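Lin1840 protein (Listeria innocua serovar 6a, PDB 4ZOC) probably hydrolyses terminal, non-reducing beta-D-glucosyl residues to release beta-D-glucose, as a family 3 glycoside hydrolase involved in beta-1,2-glucan metabolism. Local coordinates at residues 252-257 with 322-327. The protein carries 2 engineered substitutions. Numbering follows the deposited sequence.
Sequences LNRDVL and ENLLDE
Arg254 reaching across to Leu324 and Glu327 makes a sparse, water-bridged surface contact between two helices, 250-260 and 322-338, of the TIM-barrel domain of this family 3 glycosidase. The backbones stay well apart: the closest CA pair, Arg254 and Leu324, is separated by 11.8 Å, and only 79 Å² of surface is buried, both sides summed. Most of the interval is spanned by the side chain of Arg254, with that of Leu324 coming from the other helix to meet it. Arg254 bends at its second torsion (chi2 -74°) and then runs straight (chi3 -176°), which carries the guanidinium out toward the other helix. There Arg254 NH2 lies 3.8 Å from Leu324 CD2, a van der Waals approach of one methyl branch set obliquely to the guanidinium plane. The polar link is indirect. A water accepts a hydrogen bond from Arg254 NH2 at 2.9 Å and donates one to the backbone O of Leu324, also at 2.9 Å, so the same residue offers a methyl and, through solvent, a carbonyl. Glu327, one turn further on, adds a carboxylate beside the group; its OE1 is 4.4 Å from Arg254 NH1, too far for a salt bridge, though the opposite charges would probably attract weakly. Two carbonyls at the C-terminal end of helix 286-295 probably help to set the turn of the guanidinium: Arg254 NE donates to Glu295 O and Arg254 NH2 to Met294 O, so NH2 serves both a protein carbonyl and the bridging water. Behind the contact, each helix packs against its own part of the fold. Leu252, Asn253 and Leu257 touch Phe193 at the end of strand 187-193, and Asn253 and Leu257 also meet Leu267 of strand 266-268, whereas Leu325 lies on helix 15-21, where Lys18 forms salt bridges with Glu322 and Asp326.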
loop_
_atom_site.group_PDB
_atom_site.type_symbol
_atom_site.label_atom_id
_atom_site.label_comp_id
_atom_site.label_asym_id
_atom_site.label_seq_id
_atom_site.Cartn_x
_atom_site.Cartn_y
_atom_site.Cartn_z
ATOM N N LEU A 252 0.993 5.694 21.919
ATOM C CA LEU A 252 1.494 6.758 21.053
ATOM C C LEU A 252 1.644 8.117 21.738
ATOM O O LEU A 252 2.629 8.767 21.592
ATOM C CB LEU A 252 0.580 6.890 19.824
ATOM C CG LEU A 252 0.957 7.992 18.813
ATOM C CD1 LEU A 252 2.232 7.603 18.025
ATOM C CD2 LEU A 252 -0.247 8.133 17.890
ATOM N N ASN A 253 0.597 8.569 22.427
ATOM C CA ASN A 253 0.596 9.919 22.965
ATOM C C ASN A 253 1.238 10.080 24.376
ATOM O O ASN A 253 1.840 11.132 24.695
ATOM C CB ASN A 253 -0.817 10.431 22.980
ATOM C CG ASN A 253 -1.446 10.448 21.596
ATOM O OD1 ASN A 253 -0.744 10.528 20.611
ATOM N ND2 ASN A 253 -2.771 10.407 21.534
ATOM N N ARG A 254 1.034 9.082 25.238
ATOM C CA ARG A 254 1.679 9.053 26.574
ATOM C C ARG A 254 3.116 8.483 26.489
ATOM O O ARG A 254 4.049 9.152 26.862
ATOM C CB ARG A 254 0.852 8.261 27.599
ATOM C CG ARG A 254 -0.499 8.796 27.918
ATOM C CD ARG A 254 -0.391 10.020 28.787
ATOM N NE ARG A 254 -1.703 10.500 29.174
ATOM C CZ ARG A 254 -1.922 11.542 29.950
ATOM N NH1 ARG A 254 -0.885 12.284 30.332
ATOM N NH2 ARG A 254 -3.173 11.881 30.219
ATOM N N ASP A 255 3.316 7.262 26.002
ATOM C CA ASP A 255 4.674 6.676 25.989
ATOM C C ASP A 255 5.629 7.339 25.010
ATOM O O ASP A 255 6.739 7.687 25.360
ATOM C CB ASP A 255 4.591 5.162 25.737
ATOM C CG ASP A 255 3.799 4.403 26.758
ATOM O OD1 ASP A 255 3.296 4.906 27.701
ATOM O OD2 ASP A 255 3.759 3.198 26.681
ATOM N N VAL A 256 5.195 7.507 23.744
ATOM C CA VAL A 256 6.069 8.040 22.685
ATOM C C VAL A 256 6.155 9.569 22.741
ATOM O O VAL A 256 7.248 10.135 22.867
ATOM C CB VAL A 256 5.664 7.522 21.298
ATOM C CG1 VAL A 256 6.581 8.093 20.214
ATOM C CG2 VAL A 256 5.673 5.959 21.274
ATOM N N LEU A 257 5.000 10.262 22.605
ATOM C CA LEU A 257 5.055 11.737 22.518
ATOM C C LEU A 257 5.456 12.390 23.811
ATOM O O LEU A 257 6.428 13.115 23.874
ATOM C CB LEU A 257 3.671 12.229 22.118
ATOM C CG LEU A 257 3.451 13.746 22.066
ATOM C CD1 LEU A 257 4.334 14.298 20.982
ATOM C CD2 LEU A 257 1.976 14.063 21.806
ATOM N N GLU A 322 -9.454 13.022 38.466
ATOM C CA GLU A 322 -9.381 14.468 38.321
ATOM C C GLU A 322 -7.947 14.970 38.061
ATOM O O GLU A 322 -7.759 16.040 37.493
ATOM C CB GLU A 322 -10.023 15.151 39.535
ATOM C CG GLU A 322 -10.405 16.604 39.264
ATOM C CD GLU A 322 -11.241 17.223 40.348
ATOM O OE1 GLU A 322 -11.671 16.499 41.257
ATOM O OE2 GLU A 322 -11.505 18.429 40.272
ATOM N N ASN A 323 -6.918 14.240 38.485
ATOM C CA ASN A 323 -5.558 14.715 38.280
ATOM C C ASN A 323 -5.223 14.792 36.802
ATOM O O ASN A 323 -4.439 15.623 36.397
ATOM C CB ASN A 323 -4.532 13.775 38.894
ATOM C CG ASN A 323 -4.667 13.701 40.392
ATOM O OD1 ASN A 323 -5.020 14.694 41.051
ATOM N ND2 ASN A 323 -4.482 12.519 40.931
ATOM N N LEU A 324 -5.746 13.890 35.992
ATOM C CA LEU A 324 -5.481 14.016 34.543
ATOM C C LEU A 324 -6.106 15.288 33.997
ATOM O O LEU A 324 -5.523 15.955 33.120
ATOM C CB LEU A 324 -6.045 12.823 33.772
ATOM C CG LEU A 324 -5.396 11.482 34.114
ATOM C CD1 LEU A 324 -6.066 10.382 33.316
ATOM C CD2 LEU A 324 -3.874 11.463 33.945
ATOM N N LEU A 325 -7.328 15.589 34.430
ATOM C CA LEU A 325 -7.927 16.875 34.045
ATOM C C LEU A 325 -7.106 18.076 34.481
ATOM O O LEU A 325 -6.886 18.994 33.671
ATOM C CB LEU A 325 -9.377 16.987 34.526
ATOM C CG LEU A 325 -10.065 18.316 34.298
ATOM C CD1 LEU A 325 -10.186 18.569 32.802
ATOM C CD2 LEU A 325 -11.457 18.260 34.982
ATOM N N ASP A 326 -6.619 18.068 35.731
ATOM C CA ASP A 326 -5.757 19.157 36.196
ATOM C C ASP A 326 -4.483 19.325 35.362
ATOM O O ASP A 326 -3.913 20.441 35.186
ATOM C CB ASP A 326 -5.374 18.957 37.659
ATOM C CG ASP A 326 -6.549 19.069 38.581
ATOM O OD1 ASP A 326 -7.678 19.407 38.152
ATOM O OD2 ASP A 326 -6.381 18.717 39.757
ATOM N N GLU A 327 -3.977 18.213 34.890
ATOM C CA GLU A 327 -2.755 18.253 34.066
ATOM C C GLU A 327 -3.057 18.918 32.726
ATOM O O GLU A 327 -2.276 19.744 32.278
ATOM C CB GLU A 327 -2.122 16.838 33.899
ATOM C CG GLU A 327 -1.451 16.364 35.207
ATOM C CD GLU A 327 -1.263 14.863 35.352
ATOM O OE1 GLU A 327 -1.255 14.136 34.331
ATOM O OE2 GLU A 327 -1.078 14.424 36.524
HETATM O O HOH W 1 -4.034 14.562 31.016
#